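Local coordinates for 5' nucleotidase family protein (Staphylococcus aureus subsp. aureus, PDB 4Q7F), which carries manganese and magnesium ions in a calcineurin-like phosphoesterase domain, which is joined to a 5'-nucleotidase C-terminal domain, at residues H29-P34 with G76-N81; T35-R40 with K311-W316; Q44-L49 with G265-T270. One frame throughout, in Å; residues are numbered along the deposited sequence.

In the fold
The three contacts fasten one long loop, the chain between strand 19-25 and helix 48-59. Contact 1 pins its start, next to the metals. Contact 2 pins its middle to helix 304-317, and contact 3 pins its end to the turn before strand 270-278. The centres of contacts 1 and 2 are about 10 Å apart, those of contacts 1 and 3 about 11 Å, and those of contacts 2 and 3 about 16 Å. In contact 1, H29 binds manganese, and its side chain is about 5 Å from both the magnesium ion and the bound ligand 3D1. In contact 3, the R267 side chain is about 8 Å from manganese.

Contact 1. Residues H29-P34 with G76-N81; sequences HGYIFP and GSPFCN. With MN (manganese (II) ion), chain C.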
loop_
_atom_site.group_PDB
_atom_site.type_symbol
_atom_site.label_atom_id
_atom_site.label_comp_id
_atom_site.label_asym_id
_atom_site.label_seq_id
_atom_site.Cartn_x
_atom_site.Cartn_y
_atom_site.Cartn_z
ATOM N N HIS A 29 -4.073 4.651 6.237
ATOM C CA HIS A 29 -4.876 3.864 5.314
ATOM C C HIS A 29 -6.353 3.777 5.626
ATOM O O HIS A 29 -6.991 2.761 5.358
ATOM C CB HIS A 29 -4.274 2.458 5.152
ATOM C CG HIS A 29 -3.158 2.388 4.156
ATOM N ND1 HIS A 29 -3.363 2.597 2.814
ATOM C CD2 HIS A 29 -1.849 2.068 4.291
ATOM C CE1 HIS A 29 -2.226 2.428 2.160
ATOM N NE2 HIS A 29 -1.290 2.111 3.034
ATOM N N GLY A 30 -6.885 4.835 6.238
ATOM C CA GLY A 30 -8.312 4.887 6.543
ATOM C C GLY A 30 -8.700 4.040 7.730
ATOM O O GLY A 30 -9.892 3.728 7.895
ATOM N N TYR A 31 -7.702 3.622 8.529
ATOM C CA TYR A 31 -7.951 2.924 9.784
ATOM C C TYR A 31 -8.039 4.003 10.874
ATOM O O TYR A 31 -7.044 4.404 11.469
ATOM C CB TYR A 31 -6.875 1.908 10.091
ATOM C CG TYR A 31 -6.974 0.716 9.174
ATOM C CD1 TYR A 31 -6.366 0.718 7.938
ATOM C CD2 TYR A 31 -7.749 -0.379 9.521
ATOM C CE1 TYR A 31 -6.481 -0.369 7.073
ATOM C CE2 TYR A 31 -7.879 -1.468 8.664
ATOM C CZ TYR A 31 -7.245 -1.444 7.441
ATOM O OH TYR A 31 -7.374 -2.504 6.584
ATOM N N ILE A 32 -9.254 4.473 11.086
ATOM C CA ILE A 32 -9.560 5.537 12.026
ATOM C C ILE A 32 -9.985 4.930 13.368
ATOM O O ILE A 32 -9.492 5.318 14.426
ATOM C CB ILE A 32 -10.728 6.381 11.483
ATOM C CG1 ILE A 32 -10.389 6.959 10.104
ATOM C CG2 ILE A 32 -11.111 7.482 12.484
ATOM C CD1 ILE A 32 -9.173 7.837 10.062
ATOM N N PHE A 33 -10.922 3.991 13.311
ATOM C CA PHE A 33 -11.410 3.312 14.495
ATOM C C PHE A 33 -10.384 2.330 15.007
ATOM O O PHE A 33 -9.470 1.990 14.284
ATOM C CB PHE A 33 -12.719 2.633 14.196
ATOM C CG PHE A 33 -13.794 3.598 13.794
ATOM C CD1 PHE A 33 -14.379 4.411 14.732
ATOM C CD2 PHE A 33 -14.165 3.726 12.488
ATOM C CE1 PHE A 33 -15.339 5.320 14.371
ATOM C CE2 PHE A 33 -15.144 4.632 12.116
ATOM C CZ PHE A 33 -15.717 5.437 13.064
ATOM N N PRO A 34 -10.509 1.894 16.280
ATOM C CA PRO A 34 -9.533 0.941 16.835
ATOM C C PRO A 34 -9.891 -0.487 16.476
ATOM O O PRO A 34 -10.267 -1.282 17.365
ATOM C CB PRO A 34 -9.636 1.194 18.331
ATOM C CG PRO A 34 -11.054 1.633 18.519
ATOM C CD PRO A 34 -11.333 2.500 17.344
ATOM N N GLY A 76 -7.515 2.144 1.834
ATOM C CA GLY A 76 -6.924 1.082 2.595
ATOM C C GLY A 76 -7.859 0.203 3.359
ATOM O O GLY A 76 -7.762 -0.994 3.279
ATOM N N SER A 77 -8.791 0.799 4.080
ATOM C CA SER A 77 -9.646 0.029 4.944
ATOM C C SER A 77 -11.054 -0.072 4.390
ATOM O O SER A 77 -11.397 0.650 3.474
ATOM C CB SER A 77 -9.715 0.729 6.294
ATOM O OG SER A 77 -10.536 1.887 6.214
ATOM N N PRO A 78 -11.881 -0.952 4.975
ATOM C CA PRO A 78 -13.280 -1.072 4.580
ATOM C C PRO A 78 -14.041 0.217 4.801
ATOM O O PRO A 78 -15.085 0.391 4.207
ATOM C CB PRO A 78 -13.820 -2.164 5.522
ATOM C CG PRO A 78 -12.638 -2.974 5.876
ATOM C CD PRO A 78 -11.526 -1.971 5.976
ATOM N N PHE A 79 -13.539 1.110 5.644
ATOM C CA PHE A 79 -14.201 2.416 5.846
ATOM C C PHE A 79 -14.107 3.194 4.515
ATOM O O PHE A 79 -15.080 3.846 4.050
ATOM C CB PHE A 79 -13.560 3.154 7.030
ATOM C CG PHE A 79 -14.066 4.574 7.235
ATOM C CD1 PHE A 79 -15.426 4.857 7.227
ATOM C CD2 PHE A 79 -13.177 5.613 7.477
ATOM C CE1 PHE A 79 -15.890 6.151 7.437
ATOM C CE2 PHE A 79 -13.642 6.908 7.693
ATOM C CZ PHE A 79 -15.000 7.176 7.669
ATOM N N CYS A 80 -12.957 3.061 3.866
ATOM C CA CYS A 80 -12.746 3.686 2.572
ATOM C C CYS A 80 -13.740 3.088 1.535
ATOM O O CYS A 80 -14.377 3.844 0.791
ATOM C CB CYS A 80 -11.286 3.571 2.167
ATOM S SG CYS A 80 -10.161 4.505 3.255
ATOM N N ASN A 81 -13.902 1.754 1.504
ATOM C CA ASN A 81 -14.897 1.142 0.614
ATOM C C ASN A 81 -16.278 1.700 0.899
ATOM O O ASN A 81 -17.030 2.045 -0.032
ATOM C CB ASN A 81 -14.984 -0.372 0.776
ATOM C CG ASN A 81 -13.693 -1.062 0.444
ATOM O OD1 ASN A 81 -12.669 -0.819 1.076
ATOM N ND2 ASN A 81 -13.738 -1.968 -0.517
HETATM MN MN MN C . 0.868 2.327 2.399
HETATM O O HOH W 1 -5.789 -2.964 4.541
HETATM O O HOH W 2 2.323 1.678 0.791
HETATM O O HOH W 3 0.111 0.444 1.043
#
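S77 OG donates a 2.6 Å hydrogen bond to G30 O. This bond ties the loop 29-34 to the start of helix 78-85. OG lies above the carbonyl plane of G30, 66° out of it. The first torsion of S77 (chi1 75°) sets OG between its own backbone N and carbonyl carbon. From there OG also accepts a weak bond from F79 N, at 3.2 Å. S77 is thus the N-cap of the helix, and one hydroxyl serves both helix and loop. The methylene of S77 has a second role. CB sits over the centre of the Y31 ring, 3.5 Å from the centroid and 12° off the normal, in a CH-pi contact. At the far end of that ring, a water 2.6 Å from Y31 OH donates to G76 O.

Both segments belong to the calcineurin-like phosphoesterase fold, in which loops at the ends of the strands carry the metal ligands. H29 is one of these ligands. Its NE2 binds manganese at 2.3 Å, beside two waters and D27, D72 and H249. ND1, the other ring nitrogen, is hydrogen-bonded to Q75 O, just ahead of G76. This second-shell carbonyl helps fix the rotation of the imidazole. The two backbones run close here, and G76 CA makes a CA-H...O contact of 3.2 Å with H29 O. C80 SG rests 3.8 Å from G30 CA. Further from the metal, I32 CG1 meets F79 CE2 at 4.0 Å. G30 O lies at the edge of the F79 ring, in its plane. L93 and F96 of helix 91-99 touch both I32 and F79.

Contact 2. Residues T35-R40 with K311-W316; sequences TDFTSR and KQLEDW
F37, R40 and E314 carry most of this contact between a loop of the phosphoesterase domain and helix 304-317. The loop is shaped by an ST turn, in which T35 OG1 accepts from F37 N, and by an Asx turn, in which D36 OD1 accepts from T38 N. The tight part is the inner one. The F37 ring and the L313 side chain cross at about a right angle, with F37 CE1 3.4 Å from L313 CD2. E314 OE2 lies at the edge of the same ring, 3.5 Å from F37 CD1. The E314 chain bends at its second torsion (chi2 -64°), which places CD beside R40 O. A water then donates to E314 OE2 and to S39 O and accepts from T35 OG1. The buried carboxylate has strong partners beyond the two segments. OE1 forms a salt bridge with R378 and OE2 with R310, so its charge is probably well balanced.

The outer part is more open and rests on charge. R40 reaches across the helix with an extended chain from CG to NE. Its guanidinium lies over E314 CB, which is 3.4 Å from NH2. Both terminal nitrogens grip a single oxygen of D315. NH1 is 2.7 Å from OD1 and NH2 is 3.0 Å from it. The guanidinium and carboxylate planes are nearly coplanar, 22° apart. D318 is a second salt-bridge partner for NH2. K311, an exposed residue, completes the network one helical turn before D315: its NZ donates to the syn lone pair of D315 OD2 at 2.8 Å.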
loop_
_atom_site.group_PDB
_atom_site.type_symbol
_atom_site.label_atom_id
_atom_site.label_comp_id
_atom_site.label_asym_id
_atom_site.label_seq_id
_atom_site.Cartn_x
_atom_site.Cartn_y
_atom_site.Cartn_z
ATOM N N THR A 35 -9.806 -0.793 15.174
ATOM C CA THR A 35 -10.146 -2.117 14.647
ATOM C C THR A 35 -9.578 -2.356 13.260
ATOM O O THR A 35 -9.412 -1.413 12.481
ATOM C CB THR A 35 -11.677 -2.296 14.563
ATOM O OG1 THR A 35 -11.996 -3.586 14.028
ATOM C CG2 THR A 35 -12.304 -1.213 13.679
ATOM N N ASP A 36 -9.309 -3.629 12.943
ATOM C CA ASP A 36 -8.859 -4.031 11.612
ATOM C C ASP A 36 -10.047 -4.674 10.850
ATOM O O ASP A 36 -9.889 -5.192 9.746
ATOM C CB ASP A 36 -7.656 -4.986 11.682
ATOM C CG ASP A 36 -7.952 -6.279 12.400
ATOM O OD1 ASP A 36 -9.125 -6.622 12.663
ATOM O OD2 ASP A 36 -6.976 -6.986 12.701
ATOM N N PHE A 37 -11.222 -4.644 11.484
ATOM C CA PHE A 37 -12.497 -5.148 10.920
ATOM C C PHE A 37 -12.599 -6.664 10.692
ATOM O O PHE A 37 -13.532 -7.140 10.044
ATOM C CB PHE A 37 -12.864 -4.382 9.654
ATOM C CG PHE A 37 -12.971 -2.903 9.857
ATOM C CD1 PHE A 37 -14.126 -2.345 10.402
ATOM C CD2 PHE A 37 -11.918 -2.070 9.521
ATOM C CE1 PHE A 37 -14.218 -0.981 10.615
ATOM C CE2 PHE A 37 -12.010 -0.704 9.719
ATOM C CZ PHE A 37 -13.168 -0.160 10.255
ATOM N N THR A 38 -11.688 -7.437 11.258
ATOM C CA THR A 38 -11.775 -8.886 11.118
ATOM C C THR A 38 -13.093 -9.398 11.733
ATOM O O THR A 38 -13.630 -10.410 11.302
ATOM C CB THR A 38 -10.540 -9.604 11.688
ATOM O OG1 THR A 38 -10.289 -9.163 13.007
ATOM C CG2 THR A 38 -9.318 -9.281 10.854
ATOM N N SER A 39 -13.635 -8.667 12.704
ATOM C CA SER A 39 -14.943 -9.009 13.291
ATOM C C SER A 39 -15.581 -7.719 13.809
ATOM O O SER A 39 -14.888 -6.767 14.121
ATOM C CB SER A 39 -14.834 -10.090 14.390
ATOM O OG SER A 39 -14.091 -9.653 15.523
ATOM N N ARG A 40 -16.907 -7.708 13.874
ATOM C CA ARG A 40 -17.681 -6.529 14.268
ATOM C C ARG A 40 -17.273 -5.811 15.535
ATOM O O ARG A 40 -17.160 -4.581 15.536
ATOM C CB ARG A 40 -19.157 -6.904 14.385
ATOM C CG ARG A 40 -20.048 -5.742 14.788
ATOM C CD ARG A 40 -21.507 -6.134 14.887
ATOM N NE ARG A 40 -22.293 -4.933 15.133
ATOM C CZ ARG A 40 -22.954 -4.232 14.208
ATOM N NH1 ARG A 40 -23.605 -3.140 14.577
ATOM N NH2 ARG A 40 -22.990 -4.609 12.927
ATOM N N LYS A 311 -20.970 2.122 13.823
ATOM C CA LYS A 311 -22.112 1.180 13.762
ATOM C C LYS A 311 -22.667 1.034 12.350
ATOM O O LYS A 311 -22.949 -0.083 11.906
ATOM C CB LYS A 311 -23.251 1.607 14.704
ATOM C CG LYS A 311 -24.440 0.650 14.705
ATOM C CD LYS A 311 -25.592 1.219 15.513
ATOM C CE LYS A 311 -26.739 0.223 15.650
ATOM N NZ LYS A 311 -27.323 -0.222 14.356
ATOM N N GLN A 312 -22.870 2.165 11.669
ATOM C CA GLN A 312 -23.346 2.158 10.282
ATOM C C GLN A 312 -22.374 1.354 9.431
ATOM O O GLN A 312 -22.775 0.544 8.595
ATOM C CB GLN A 312 -23.441 3.575 9.742
ATOM C CG GLN A 312 -24.624 4.366 10.296
ATOM C CD GLN A 312 -24.564 5.826 9.905
ATOM O OE1 GLN A 312 -23.483 6.430 9.871
ATOM N NE2 GLN A 312 -25.723 6.418 9.648
ATOM N N LEU A 313 -21.093 1.578 9.668
ATOM C CA LEU A 313 -20.055 0.888 8.942
ATOM C C LEU A 313 -20.138 -0.614 9.200
ATOM O O LEU A 313 -20.165 -1.406 8.258
ATOM C CB LEU A 313 -18.684 1.440 9.352
ATOM C CG LEU A 313 -17.472 0.697 8.787
ATOM C CD1 LEU A 313 -17.558 0.559 7.274
ATOM C CD2 LEU A 313 -16.206 1.444 9.200
ATOM N N GLU A 314 -20.199 -1.011 10.471
ATOM C CA GLU A 314 -20.296 -2.448 10.800
ATOM C C GLU A 314 -21.577 -3.052 10.219
ATOM O O GLU A 314 -21.575 -4.169 9.689
ATOM C CB GLU A 314 -20.222 -2.667 12.313
ATOM C CG GLU A 314 -18.902 -2.225 12.955
ATOM C CD GLU A 314 -17.691 -3.003 12.499
ATOM O OE1 GLU A 314 -17.814 -4.087 11.825
ATOM O OE2 GLU A 314 -16.578 -2.528 12.841
ATOM N N ASP A 315 -22.683 -2.315 10.315
ATOM C CA ASP A 315 -23.945 -2.807 9.760
ATOM C C ASP A 315 -23.782 -3.130 8.257
ATOM O O ASP A 315 -24.195 -4.187 7.796
ATOM C CB ASP A 315 -25.076 -1.811 9.995
ATOM C CG ASP A 315 -25.506 -1.733 11.469
ATOM O OD1 ASP A 315 -25.031 -2.531 12.321
ATOM O OD2 ASP A 315 -26.335 -0.869 11.789
ATOM N N TRP A 316 -23.146 -2.224 7.514
ATOM C CA TRP A 316 -22.913 -2.422 6.094
ATOM C C TRP A 316 -22.012 -3.624 5.874
ATOM O O TRP A 316 -22.275 -4.443 5.003
ATOM C CB TRP A 316 -22.296 -1.159 5.489
ATOM C CG TRP A 316 -22.098 -1.204 4.040
ATOM C CD1 TRP A 316 -23.063 -1.091 3.075
ATOM C CD2 TRP A 316 -20.844 -1.283 3.349
ATOM N NE1 TRP A 316 -22.484 -1.123 1.830
ATOM C CE2 TRP A 316 -21.126 -1.244 1.969
ATOM C CE3 TRP A 316 -19.513 -1.388 3.766
ATOM C CZ2 TRP A 316 -20.124 -1.317 1.002
ATOM C CZ3 TRP A 316 -18.522 -1.454 2.817
ATOM C CH2 TRP A 316 -18.823 -1.411 1.448
HETATM O O HOH W 4 -14.421 -4.103 13.293
#

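Contact 3. Residues Q44-L49 with G265-T270; sequences QPMGLL and GTRGTT
M46, modelled as selenomethionine, packs against R267 and T269 of the turn at 266-269. Its CB is 3.7 Å from R267 O and 4.1 Å from T269 CG2. The chain then runs straight to SE, which packs near D36 N of the same long loop. Rotation about the CG-SE bond (chi3 -82°) then places CE against R267. CE is 3.8 Å from R267 CB and 4.0 Å from R267 CD. The Y31 ring and T35 O also touch this methyl. The side chains of M46 and R267 lie side by side and point the same way, so the methyl packs on the aliphatic part of the arginine. The R267 side chain then carries its charged end away from 44-49 and touches Y31.

The turn from T266 to T269 is a type I' beta turn, with R267 and G268 at its two central positions, both at positive phi. It presents R267 O to the loop. G47 N donates to that oxygen at 2.9 Å, with an angle of 145° at the hydrogen. G47 is the N-cap residue of helix 48-59, so the bond fixes the chain just where the helix starts. Next to it, M46 CA makes a CA-H...O contact of 3.5 Å with G268 O. The turn is also held to the metal site, since the T266 hydroxyl and the R267 backbone are both hydrogen-bonded to D27, a manganese ligand. One backbone hydrogen bond with apolar packing beside it implies a join that does not depend on paired charges.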
loop_
_atom_site.group_PDB
_atom_site.type_symbol
_atom_site.label_atom_id
_atom_site.label_comp_id
_atom_site.label_asym_id
_atom_site.label_seq_id
_atom_site.Cartn_x
_atom_site.Cartn_y
_atom_site.Cartn_z
ATOM N N GLN A 44 -8.715 -2.969 19.140
ATOM C CA GLN A 44 -7.285 -3.174 19.180
ATOM C C GLN A 44 -6.586 -1.809 19.307
ATOM O O GLN A 44 -7.112 -0.803 18.844
ATOM C CB GLN A 44 -6.910 -3.898 17.883
ATOM C CG GLN A 44 -5.456 -4.282 17.713
ATOM C CD GLN A 44 -5.236 -5.199 16.510
ATOM O OE1 GLN A 44 -6.190 -5.731 15.927
ATOM N NE2 GLN A 44 -3.973 -5.402 16.148
ATOM N N PRO A 45 -5.411 -1.761 19.957
ATOM C CA PRO A 45 -4.741 -0.471 20.108
ATOM C C PRO A 45 -4.119 -0.007 18.776
ATOM O O PRO A 45 -2.955 -0.250 18.513
ATOM C CB PRO A 45 -3.697 -0.755 21.188
ATOM C CG PRO A 45 -3.392 -2.211 21.031
ATOM C CD PRO A 45 -4.718 -2.831 20.699
HETATM N N MSE A 46 -4.914 0.677 17.970
HETATM C CA MSE A 46 -4.528 1.079 16.618
HETATM C C MSE A 46 -5.506 2.067 16.106
HETATM O O MSE A 46 -6.547 2.320 16.724
HETATM C CB MSE A 46 -4.657 -0.155 15.675
HETATM C CG MSE A 46 -6.144 -0.594 15.427
HETATM SE SE MSE A 46 -6.135 -2.147 14.234
HETATM C CE MSE A 46 -5.947 -1.111 12.565
ATOM N N GLY A 47 -5.198 2.655 14.975
ATOM C CA GLY A 47 -6.108 3.591 14.360
ATOM C C GLY A 47 -5.791 5.018 14.733
ATOM O O GLY A 47 -5.151 5.265 15.727
ATOM N N LEU A 48 -6.279 5.947 13.911
ATOM C CA LEU A 48 -5.973 7.351 14.043
ATOM C C LEU A 48 -6.583 8.006 15.287
ATOM O O LEU A 48 -5.973 8.886 15.901
ATOM C CB LEU A 48 -6.428 8.083 12.769
ATOM C CG LEU A 48 -6.003 9.539 12.667
ATOM C CD1 LEU A 48 -4.500 9.616 12.510
ATOM C CD2 LEU A 48 -6.701 10.260 11.526
ATOM N N LEU A 49 -7.776 7.595 15.665
ATOM C CA LEU A 49 -8.381 8.171 16.863
ATOM C C LEU A 49 -7.436 7.981 18.056
ATOM O O LEU A 49 -7.077 8.933 18.729
ATOM C CB LEU A 49 -9.729 7.544 17.145
ATOM C CG LEU A 49 -10.835 8.024 16.211
ATOM C CD1 LEU A 49 -12.098 7.236 16.515
ATOM C CD2 LEU A 49 -11.081 9.527 16.376
ATOM N N GLY A 265 5.549 2.891 10.671
ATOM C CA GLY A 265 4.640 1.791 10.431
ATOM C C GLY A 265 3.386 2.114 9.616
ATOM O O GLY A 265 3.437 2.814 8.584
ATOM N N THR A 266 2.267 1.578 10.073
ATOM C CA THR A 266 1.023 1.714 9.350
ATOM C C THR A 266 -0.157 1.470 10.269
ATOM O O THR A 266 -0.034 0.825 11.312
ATOM C CB THR A 266 0.976 0.665 8.182
ATOM O OG1 THR A 266 -0.219 0.829 7.393
ATOM C CG2 THR A 266 1.032 -0.768 8.734
ATOM N N ARG A 267 -1.311 1.961 9.848
ATOM C CA ARG A 267 -2.575 1.791 10.584
ATOM C C ARG A 267 -2.623 2.346 12.012
ATOM O O ARG A 267 -3.434 1.901 12.847
ATOM C CB ARG A 267 -3.015 0.338 10.587
ATOM C CG ARG A 267 -3.057 -0.274 9.221
ATOM C CD ARG A 267 -3.674 -1.652 9.260
ATOM N NE ARG A 267 -3.731 -2.224 7.926
ATOM C CZ ARG A 267 -4.271 -3.408 7.632
ATOM N NH1 ARG A 267 -4.794 -4.171 8.581
ATOM N NH2 ARG A 267 -4.270 -3.833 6.388
ATOM N N GLY A 268 -1.749 3.307 12.293
ATOM C CA GLY A 268 -1.732 3.973 13.599
ATOM C C GLY A 268 -1.372 3.097 14.798
ATOM O O GLY A 268 -1.904 3.288 15.840
ATOM N N THR A 269 -0.496 2.107 14.616
ATOM C CA THR A 269 -0.055 1.273 15.722
ATOM C C THR A 269 1.130 1.951 16.404
ATOM O O THR A 269 1.482 1.605 17.533
ATOM C CB THR A 269 0.383 -0.122 15.249
ATOM O OG1 THR A 269 1.439 0.020 14.306
ATOM C CG2 THR A 269 -0.764 -0.845 14.580
ATOM N N THR A 270 1.745 2.917 15.705
ATOM C CA THR A 270 2.870 3.692 16.256
ATOM C C THR A 270 2.786 5.145 15.741
ATOM O O THR A 270 1.997 5.454 14.841
ATOM C CB THR A 270 4.252 3.073 15.914
ATOM O OG1 THR A 270 4.423 3.019 14.499
ATOM C CG2 THR A 270 4.377 1.649 16.437
#